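Side-chain contacts in aminopeptidase-like protein (Chaetomium thermophilum, PDB 5JM6), which probably removes amino-terminal residues from peptides as a zinc metalloaminopeptidase of the M18 family, and assembles into a dodecamer: residues 59-64 against 69-74; 132-137 against 309-314; 475-480 against 501-506. All blocks are in the same frame, centred on the assembly; numbering follows the deposited sequence.

Contact 1 (59-64 against 69-74)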
loop_
_atom_site.group_PDB
_atom_site.type_symbol
_atom_site.label_atom_id
_atom_site.label_comp_id
_atom_site.label_asym_id
_atom_site.label_seq_id
_atom_site.Cartn_x
_atom_site.Cartn_y
_atom_site.Cartn_z
ATOM N N LEU A 59 -30.959 42.991 -4.509
ATOM C CA LEU A 59 -29.595 43.357 -4.150
ATOM C C LEU A 59 -29.552 44.031 -2.784
ATOM O O LEU A 59 -28.806 43.609 -1.900
ATOM C CB LEU A 59 -28.983 44.275 -5.210
ATOM C CG LEU A 59 -28.533 43.601 -6.506
ATOM C CD1 LEU A 59 -27.958 44.626 -7.470
ATOM C CD2 LEU A 59 -27.515 42.515 -6.205
ATOM N N ASP A 60 -30.368 45.066 -2.611
ATOM C CA ASP A 60 -30.415 45.799 -1.351
ATOM C C ASP A 60 -30.849 44.911 -0.193
ATOM O O ASP A 60 -30.358 45.060 0.925
ATOM C CB ASP A 60 -31.353 47.000 -1.458
ATOM C CG ASP A 60 -30.848 48.048 -2.423
ATOM O OD1 ASP A 60 -29.618 48.132 -2.622
ATOM O OD2 ASP A 60 -31.681 48.791 -2.981
ATOM N N PHE A 61 -31.773 43.996 -0.458
ATOM C CA PHE A 61 -32.210 43.063 0.570
ATOM C C PHE A 61 -31.022 42.235 1.063
ATOM O O PHE A 61 -30.730 42.219 2.258
ATOM C CB PHE A 61 -33.331 42.162 0.043
ATOM C CG PHE A 61 -33.580 40.942 0.883
ATOM C CD1 PHE A 61 -34.118 41.052 2.154
ATOM C CD2 PHE A 61 -33.287 39.681 0.391
ATOM C CE1 PHE A 61 -34.347 39.925 2.924
ATOM C CE2 PHE A 61 -33.516 38.553 1.153
ATOM C CZ PHE A 61 -34.046 38.674 2.421
ATOM N N MET A 62 -30.322 41.586 0.137
ATOM C CA MET A 62 -29.181 40.742 0.484
ATOM C C MET A 62 -28.091 41.510 1.226
ATOM O O MET A 62 -27.516 41.011 2.192
ATOM C CB MET A 62 -28.586 40.102 -0.773
ATOM C CG MET A 62 -29.532 39.164 -1.498
ATOM S SD MET A 62 -30.162 37.844 -0.444
ATOM C CE MET A 62 -28.659 36.940 -0.085
ATOM N N THR A 63 -27.818 42.726 0.774
ATOM C CA THR A 63 -26.745 43.529 1.344
ATOM C C THR A 63 -26.993 43.897 2.810
ATOM O O THR A 63 -26.099 43.777 3.647
ATOM C CB THR A 63 -26.539 44.816 0.518
ATOM O OG1 THR A 63 -26.009 44.475 -0.770
ATOM C CG2 THR A 63 -25.579 45.765 1.219
ATOM N N HIS A 64 -28.200 44.358 3.114
ATOM C CA HIS A 64 -28.489 44.929 4.429
ATOM C C HIS A 64 -29.203 44.022 5.441
ATOM O O HIS A 64 -29.619 44.489 6.501
ATOM C CB HIS A 64 -29.254 46.232 4.229
ATOM C CG HIS A 64 -28.456 47.261 3.492
ATOM N ND1 HIS A 64 -28.698 47.594 2.178
ATOM C CD2 HIS A 64 -27.374 47.981 3.870
ATOM C CE1 HIS A 64 -27.820 48.500 1.788
ATOM N NE2 HIS A 64 -27.005 48.753 2.795
ATOM N N PHE A 69 -32.314 36.907 11.636
ATOM C CA PHE A 69 -33.095 37.845 12.440
ATOM C C PHE A 69 -33.363 39.148 11.700
ATOM O O PHE A 69 -34.388 39.791 11.921
ATOM C CB PHE A 69 -32.392 38.134 13.761
ATOM C CG PHE A 69 -32.099 36.907 14.560
ATOM C CD1 PHE A 69 -33.127 36.181 15.135
ATOM C CD2 PHE A 69 -30.799 36.470 14.726
ATOM C CE1 PHE A 69 -32.863 35.043 15.866
ATOM C CE2 PHE A 69 -30.527 35.335 15.458
ATOM C CZ PHE A 69 -31.559 34.620 16.028
ATOM N N HIS A 70 -32.443 39.545 10.830
ATOM C CA HIS A 70 -32.679 40.721 10.007
ATOM C C HIS A 70 -33.744 40.429 8.959
ATOM O O HIS A 70 -34.550 41.296 8.628
ATOM C CB HIS A 70 -31.387 41.190 9.338
ATOM C CG HIS A 70 -30.422 41.831 10.283
ATOM N ND1 HIS A 70 -29.554 41.103 11.070
ATOM C CD2 HIS A 70 -30.196 43.133 10.579
ATOM C CE1 HIS A 70 -28.831 41.929 11.804
ATOM N NE2 HIS A 70 -29.201 43.166 11.525
ATOM N N VAL A 71 -33.758 39.202 8.452
ATOM C CA VAL A 71 -34.696 38.834 7.400
ATOM C C VAL A 71 -36.142 38.894 7.885
ATOM O O VAL A 71 -37.006 39.439 7.200
ATOM C CB VAL A 71 -34.391 37.434 6.846
ATOM C CG1 VAL A 71 -35.464 37.003 5.855
ATOM C CG2 VAL A 71 -33.029 37.432 6.189
ATOM N N VAL A 72 -36.406 38.351 9.069
ATOM C CA VAL A 72 -37.756 38.400 9.618
ATOM C C VAL A 72 -38.154 39.844 9.921
ATOM O O VAL A 72 -39.293 40.242 9.681
ATOM C CB VAL A 72 -37.886 37.528 10.882
ATOM C CG1 VAL A 72 -39.115 37.916 11.694
ATOM C CG2 VAL A 72 -37.954 36.063 10.493
ATOM N N ASP A 73 -37.206 40.633 10.416
ATOM C CA ASP A 73 -37.469 42.041 10.690
ATOM C C ASP A 73 -37.773 42.802 9.399
ATOM O O ASP A 73 -38.604 43.707 9.385
ATOM C CB ASP A 73 -36.285 42.678 11.417
ATOM C CG ASP A 73 -36.555 44.112 11.820
ATOM O OD1 ASP A 73 -37.417 44.328 12.699
ATOM O OD2 ASP A 73 -35.906 45.022 11.264
ATOM N N TYR A 74 -37.097 42.420 8.319
ATOM C CA TYR A 74 -37.319 43.014 7.002
ATOM C C TYR A 74 -38.719 42.694 6.493
ATOM O O TYR A 74 -39.442 43.576 6.031
ATOM C CB TYR A 74 -36.256 42.511 6.016
ATOM C CG TYR A 74 -36.496 42.822 4.548
ATOM C CD1 TYR A 74 -37.289 41.995 3.758
ATOM C CD2 TYR A 74 -35.893 43.918 3.943
ATOM C CE1 TYR A 74 -37.498 42.267 2.418
ATOM C CE2 TYR A 74 -36.095 44.196 2.601
ATOM C CZ TYR A 74 -36.896 43.367 1.843
ATOM O OH TYR A 74 -37.098 43.639 0.507
#
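Phe61 meets Tyr74 edge to face across the gap between two consecutive helices. The leading edge atom of the phenylalanine is CD1, poised over the centre of the tyrosine ring, with Phe61 CD1 3.6 Å from Tyr74 CE1. The centroids of the Phe61 and Tyr74 rings lie 4.6 Å apart and the planes are turned by 53°, so the T-shape is tilted rather than upright. The far end of the same ring, CZ, touches the fork of Val71: Phe61 CZ is 4.1 Å from Val71 CG1, which lies near the ring plane, at its edge. Phe61 is carried there with CG anti to the backbone N (chi1 164°), and Tyr74 starts from its own helix in a similar way.

One turn earlier on helix 68-81, His70 CD2 approaches His64 O at 4.3 Å, while its ND1 is hydrogen-bonded to Thr67.

Further out, Trp312 of helix 305-320 serves both aromatics: its rings stack on Phe61 and its NE1 is hydrogen-bonded to Tyr74 OH, which also pairs with Lys78 NZ. The axes of the two segments come within 10.5 Å, their N-to-C directions 136° apart: a splayed helical hairpin packed on helix 305-320 of the zinc-peptidase domain.

Contact 2 (132-137 against 309-314). With ZN (zinc ion), chain H.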
loop_
_atom_site.group_PDB
_atom_site.type_symbol
_atom_site.label_atom_id
_atom_site.label_comp_id
_atom_site.label_asym_id
_atom_site.label_seq_id
_atom_site.Cartn_x
_atom_site.Cartn_y
_atom_site.Cartn_z
ATOM N N GLY A 132 -40.197 27.946 2.497
ATOM C CA GLY A 132 -38.780 28.108 2.229
ATOM C C GLY A 132 -38.035 28.301 3.533
ATOM O O GLY A 132 -38.657 28.397 4.591
ATOM N N HIS A 133 -36.706 28.352 3.473
ATOM C CA HIS A 133 -35.919 28.608 4.675
ATOM C C HIS A 133 -35.070 29.866 4.523
ATOM O O HIS A 133 -34.565 30.154 3.447
ATOM C CB HIS A 133 -35.042 27.401 5.027
ATOM C CG HIS A 133 -33.918 27.145 4.069
ATOM N ND1 HIS A 133 -32.640 27.618 4.279
ATOM C CD2 HIS A 133 -33.867 26.423 2.925
ATOM C CE1 HIS A 133 -31.857 27.222 3.292
ATOM N NE2 HIS A 133 -32.576 26.494 2.457
ATOM N N ILE A 134 -35.012 30.674 5.575
ATOM C CA ILE A 134 -34.191 31.882 5.560
ATOM C C ILE A 134 -32.882 31.817 6.360
ATOM O O ILE A 134 -32.205 32.834 6.511
ATOM C CB ILE A 134 -35.004 33.097 6.015
ATOM C CG1 ILE A 134 -35.743 32.804 7.315
ATOM C CG2 ILE A 134 -36.001 33.480 4.935
ATOM C CD1 ILE A 134 -36.415 34.024 7.889
ATOM N N ASP A 135 -32.549 30.661 6.923
ATOM C CA ASP A 135 -31.220 30.497 7.505
ATOM C C ASP A 135 -30.213 30.253 6.387
ATOM O O ASP A 135 -30.574 29.770 5.314
ATOM C CB ASP A 135 -31.182 29.345 8.506
ATOM C CG ASP A 135 -31.248 27.992 7.833
ATOM O OD1 ASP A 135 -32.167 27.781 7.015
ATOM O OD2 ASP A 135 -30.373 27.146 8.113
ATOM N N ALA A 136 -28.949 30.552 6.649
ATOM C CA ALA A 136 -27.882 30.348 5.682
ATOM C C ALA A 136 -26.648 29.843 6.402
ATOM O O ALA A 136 -26.521 30.037 7.594
ATOM C CB ALA A 136 -27.576 31.640 4.959
ATOM N N LEU A 137 -25.733 29.199 5.690
ATOM C CA LEU A 137 -24.530 28.709 6.337
ATOM C C LEU A 137 -23.828 29.924 6.895
ATOM O O LEU A 137 -23.653 30.909 6.201
ATOM C CB LEU A 137 -23.630 27.997 5.335
ATOM C CG LEU A 137 -23.935 26.526 5.077
ATOM C CD1 LEU A 137 -25.286 26.390 4.402
ATOM C CD2 LEU A 137 -22.854 25.930 4.202
ATOM N N LEU A 309 -32.802 33.613 -1.469
ATOM C CA LEU A 309 -33.303 33.891 -2.817
ATOM C C LEU A 309 -34.729 33.379 -3.057
ATOM O O LEU A 309 -35.599 34.155 -3.451
ATOM C CB LEU A 309 -32.354 33.298 -3.864
ATOM C CG LEU A 309 -32.773 33.356 -5.337
ATOM C CD1 LEU A 309 -33.202 34.755 -5.748
ATOM C CD2 LEU A 309 -31.636 32.883 -6.225
ATOM N N CYS A 310 -34.977 32.089 -2.838
ATOM C CA CYS A 310 -36.322 31.555 -3.056
ATOM C C CYS A 310 -37.307 32.121 -2.039
ATOM O O CYS A 310 -38.469 32.365 -2.361
ATOM C CB CYS A 310 -36.335 30.026 -2.992
ATOM S SG CYS A 310 -35.605 29.192 -4.421
ATOM N N SER A 311 -36.840 32.332 -0.813
ATOM C CA SER A 311 -37.689 32.898 0.227
ATOM C C SER A 311 -38.107 34.322 -0.110
ATOM O O SER A 311 -39.283 34.668 -0.005
ATOM C CB SER A 311 -36.979 32.871 1.579
ATOM O OG SER A 311 -36.856 31.545 2.062
ATOM N N TRP A 312 -37.148 35.148 -0.519
ATOM C CA TRP A 312 -37.449 36.541 -0.824
ATOM C C TRP A 312 -38.425 36.654 -1.988
ATOM O O TRP A 312 -39.341 37.475 -1.958
ATOM C CB TRP A 312 -36.173 37.320 -1.137
ATOM C CG TRP A 312 -36.415 38.781 -1.324
ATOM C CD1 TRP A 312 -36.562 39.720 -0.346
ATOM C CD2 TRP A 312 -36.540 39.475 -2.570
ATOM N NE1 TRP A 312 -36.772 40.958 -0.905
ATOM C CE2 TRP A 312 -36.763 40.834 -2.270
ATOM C CE3 TRP A 312 -36.487 39.080 -3.910
ATOM C CZ2 TRP A 312 -36.930 41.799 -3.260
ATOM C CZ3 TRP A 312 -36.653 40.039 -4.891
ATOM C CH2 TRP A 312 -36.872 41.382 -4.561
ATOM N N ALA A 313 -38.234 35.824 -3.008
ATOM C CA ALA A 313 -39.116 35.833 -4.170
ATOM C C ALA A 313 -40.520 35.369 -3.793
ATOM O O ALA A 313 -41.512 35.888 -4.306
ATOM C CB ALA A 313 -38.546 34.965 -5.279
ATOM N N ALA A 314 -40.598 34.390 -2.895
ATOM C CA ALA A 314 -41.884 33.910 -2.400
ATOM C C ALA A 314 -42.593 35.010 -1.620
ATOM O O ALA A 314 -43.780 35.264 -1.825
ATOM C CB ALA A 314 -41.695 32.676 -1.534
HETATM ZN ZN ZN H . -31.652 25.412 0.871
#
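This contact holds one ligand of the paired zinc site, His133, and Ser311 of helix 305-320 reaches its backbone and the side chain of Ile134. Ser311 OG lies 3.0 Å from His133 O, a weak hydrogen bond, and not a settled one, since Asp307 O, one helical turn back, is a second acceptor within reach of the same proton. Ser311 OG also comes near the amide of His133, but the angle there is poor and that N-H is hydrogen-bonded to Asp307 OD2. The serine CB packs on a branch methyl, with Ile134 CG2 3.5 Å from Ser311 CB. Gly132, having no side chain, lets the helix come close: Gly132 CA and Ser311 CA are 5.3 Å apart.

His133 ends strand 127-133, an inner strand of the central mixed sheet, between strands 330-336 and 386-394; placing metal ligands at strand ends is a feature of the zinc exopeptidase fold. The bond from CA to CB leads away from the helix, and CG sits between the backbone N and the carbonyl carbon (chi1 69°); His133 NE2 binds the zinc ion at 2.1 Å. Asp306 and Asp391 complete this metal site, and Asp306 also serves the second zinc with Glu340 and His485.

The other ring nitrogen fixes the rotation of the imidazole. His133 ND1 is hydrogen-bonded to Asp135 OD1 at 2.8 Å with a bent N-H...O angle of 132°, the partner lying out of the ring plane and the approach coming from above the carboxylate plane. A weak second bond runs from His133 ND1 to Asp135 O, at 3.2 Å. The carboxylate is itself positioned by second-shell partners: Asp135 OD1 accepts from Glu339 N, while Asp135 OD2 is hydrogen-bonded to Tyr161 OH.

Contact 3 (475-480 against 501-506)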
loop_
_atom_site.group_PDB
_atom_site.type_symbol
_atom_site.label_atom_id
_atom_site.label_comp_id
_atom_site.label_asym_id
_atom_site.label_seq_id
_atom_site.Cartn_x
_atom_site.Cartn_y
_atom_site.Cartn_z
ATOM N N ALA A 475 -44.885 19.960 -4.438
ATOM C CA ALA A 475 -43.784 19.859 -5.389
ATOM C C ALA A 475 -42.556 20.573 -4.847
ATOM O O ALA A 475 -42.677 21.523 -4.070
ATOM C CB ALA A 475 -44.181 20.442 -6.731
ATOM N N ASP A 476 -41.373 20.113 -5.244
ATOM C CA ASP A 476 -40.160 20.862 -4.950
ATOM C C ASP A 476 -39.742 21.700 -6.138
ATOM O O ASP A 476 -39.611 21.218 -7.262
ATOM C CB ASP A 476 -39.001 19.961 -4.531
ATOM C CG ASP A 476 -39.043 19.619 -3.063
ATOM O OD1 ASP A 476 -39.991 18.943 -2.628
ATOM O OD2 ASP A 476 -38.172 20.116 -2.322
ATOM N N VAL A 477 -39.505 22.968 -5.848
ATOM C CA VAL A 477 -39.342 23.983 -6.860
ATOM C C VAL A 477 -38.122 24.818 -6.501
ATOM O O VAL A 477 -37.893 25.103 -5.330
ATOM C CB VAL A 477 -40.623 24.837 -6.948
ATOM C CG1 VAL A 477 -40.369 26.157 -7.580
ATOM C CG2 VAL A 477 -41.709 24.081 -7.698
ATOM N N GLY A 478 -37.318 25.190 -7.487
ATOM C CA GLY A 478 -36.168 26.006 -7.170
ATOM C C GLY A 478 -35.662 26.912 -8.263
ATOM O O GLY A 478 -35.788 26.632 -9.454
ATOM N N ILE A 479 -35.054 28.006 -7.825
ATOM C CA ILE A 479 -34.401 28.946 -8.713
ATOM C C ILE A 479 -32.959 28.483 -8.858
ATOM O O ILE A 479 -32.292 28.217 -7.859
ATOM C CB ILE A 479 -34.480 30.385 -8.166
ATOM C CG1 ILE A 479 -35.940 30.765 -7.902
ATOM C CG2 ILE A 479 -33.827 31.368 -9.123
ATOM C CD1 ILE A 479 -36.126 32.154 -7.337
ATOM N N PRO A 480 -32.481 28.353 -10.103
ATOM C CA PRO A 480 -31.150 27.784 -10.331
ATOM C C PRO A 480 -30.029 28.672 -9.809
ATOM O O PRO A 480 -30.146 29.899 -9.806
ATOM C CB PRO A 480 -31.082 27.654 -11.855
ATOM C CG PRO A 480 -32.030 28.677 -12.358
ATOM C CD PRO A 480 -33.149 28.717 -11.364
ATOM N N LYS A 501 -42.314 36.081 -10.273
ATOM C CA LYS A 501 -43.293 35.933 -11.342
ATOM C C LYS A 501 -43.962 34.560 -11.289
ATOM O O LYS A 501 -45.183 34.457 -11.394
ATOM C CB LYS A 501 -42.638 36.151 -12.704
ATOM C CG LYS A 501 -43.625 36.227 -13.849
ATOM C CD LYS A 501 -42.904 36.251 -15.179
ATOM C CE LYS A 501 -43.869 36.499 -16.321
ATOM N NZ LYS A 501 -43.172 36.490 -17.633
ATOM N N PHE A 502 -43.165 33.511 -11.109
ATOM C CA PHE A 502 -43.720 32.164 -11.041
ATOM C C PHE A 502 -44.538 31.931 -9.775
ATOM O O PHE A 502 -45.637 31.381 -9.837
ATOM C CB PHE A 502 -42.624 31.106 -11.124
ATOM C CG PHE A 502 -43.104 29.734 -10.760
ATOM C CD1 PHE A 502 -43.930 29.029 -11.619
ATOM C CD2 PHE A 502 -42.756 29.160 -9.548
ATOM C CE1 PHE A 502 -44.390 27.773 -11.284
ATOM C CE2 PHE A 502 -43.212 27.902 -9.207
ATOM C CZ PHE A 502 -44.031 27.207 -10.077
ATOM N N TYR A 503 -43.996 32.326 -8.625
ATOM C CA TYR A 503 -44.693 32.127 -7.360
ATOM C C TYR A 503 -46.011 32.892 -7.329
ATOM O O TYR A 503 -47.024 32.367 -6.868
ATOM C CB TYR A 503 -43.826 32.556 -6.179
ATOM C CG TYR A 503 -42.589 31.724 -5.972
ATOM C CD1 TYR A 503 -42.610 30.347 -6.155
ATOM C CD2 TYR A 503 -41.396 32.318 -5.593
ATOM C CE1 TYR A 503 -41.475 29.588 -5.964
ATOM C CE2 TYR A 503 -40.258 31.571 -5.402
ATOM C CZ TYR A 503 -40.301 30.208 -5.588
ATOM O OH TYR A 503 -39.161 29.467 -5.396
ATOM N N LYS A 504 -45.995 34.132 -7.812
ATOM C CA LYS A 504 -47.224 34.911 -7.893
ATOM C C LYS A 504 -48.231 34.191 -8.778
ATOM O O LYS A 504 -49.425 34.173 -8.486
ATOM C CB LYS A 504 -46.972 36.319 -8.435
ATOM C CG LYS A 504 -48.247 37.155 -8.519
ATOM C CD LYS A 504 -48.054 38.432 -9.315
ATOM C CE LYS A 504 -49.359 38.882 -9.964
ATOM N NZ LYS A 504 -50.206 39.724 -9.072
ATOM N N GLY A 505 -47.735 33.592 -9.857
ATOM C CA GLY A 505 -48.577 32.820 -10.748
ATOM C C GLY A 505 -49.255 31.677 -10.023
ATOM O O GLY A 505 -50.437 31.411 -10.234
ATOM N N PHE A 506 -48.507 31.006 -9.155
ATOM C CA PHE A 506 -49.041 29.881 -8.398
ATOM C C PHE A 506 -50.125 30.323 -7.414
ATOM O O PHE A 506 -51.232 29.785 -7.428
ATOM C CB PHE A 506 -47.911 29.156 -7.664
ATOM C CG PHE A 506 -48.383 28.242 -6.572
ATOM C CD1 PHE A 506 -48.950 27.014 -6.870
ATOM C CD2 PHE A 506 -48.248 28.608 -5.243
ATOM C CE1 PHE A 506 -49.381 26.174 -5.861
ATOM C CE2 PHE A 506 -48.676 27.773 -4.231
ATOM C CZ PHE A 506 -49.243 26.553 -4.540
#
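Apolar contact dominates here, and one methyl carries most of it: Val477, whose bond from CA to CB leads toward helix 495-514, sets its CG1 against two neighbouring aromatic rings of that helix. Val477 CG1 lies 3.7 Å from Phe502 CE2, approaching that ring obliquely, and 4.0 Å from Tyr503 CE1, where it sits at the ring edge near the plane. The phenolic end runs past the valine in the opposing direction, which puts Val477 CG1 4.1 Å from Tyr503 OH as well. Ile479, two residues on, adds a looser contact, its CG1 4.3 Å from Tyr503 OH.

The two aromatic side chains leave the helix differently. Phe502 has CG anti to its backbone N (chi1 167°), whereas in Tyr503 CG lies beside the N and anti to the carbonyl carbon (chi1 -66°). With these torsions, Tyr503 CE1 lies at the edge of the Phe502 ring, in its plane, and Val477 CG1 touches both rings.

Backbone hydrogen bonds hold the strand from two flanks. Ala475 and Val477 pair with the parallel strand 386-394, at Leu387 and Ser389, while Asp476 and Gly478 pair with the antiparallel strand 417-419, at Cys419 and Ala417.

Tyr503 is further wedged against Cys310, Ala313 and Ala317 of helix 305-320, Leu436 of helix 430-443 also packs on Val477, and Val416 touches both Val477 and Phe502. A helix packed on a mostly parallel central sheet in this way is in keeping with the alpha/beta/alpha fold of the zinc exopeptidases.

Overall arrangement
Helix 305-320 is the common thread: one half of contact 2 belongs to it, contact 1 meets it through an aromatic cluster, and contact 3 meets it through Tyr503, whose CE2 is 3.6 Å from Cys310 O. Contacts 1 and 3 do not touch, their nearest atoms being about 11 Å apart. Contacts 2 and 3 reach the same central sheet, whereas contact 1 joins two helices and meets contact 2 also where Val71 packs on Ile134. All three are largely buried, though contact 1 has an exposed histidine at its margin. The chemistry differs: aromatic and apolar in contacts 1 and 3, whereas contact 2, nearest the chain centre, adds a serine-to-backbone bond and a zinc ligand.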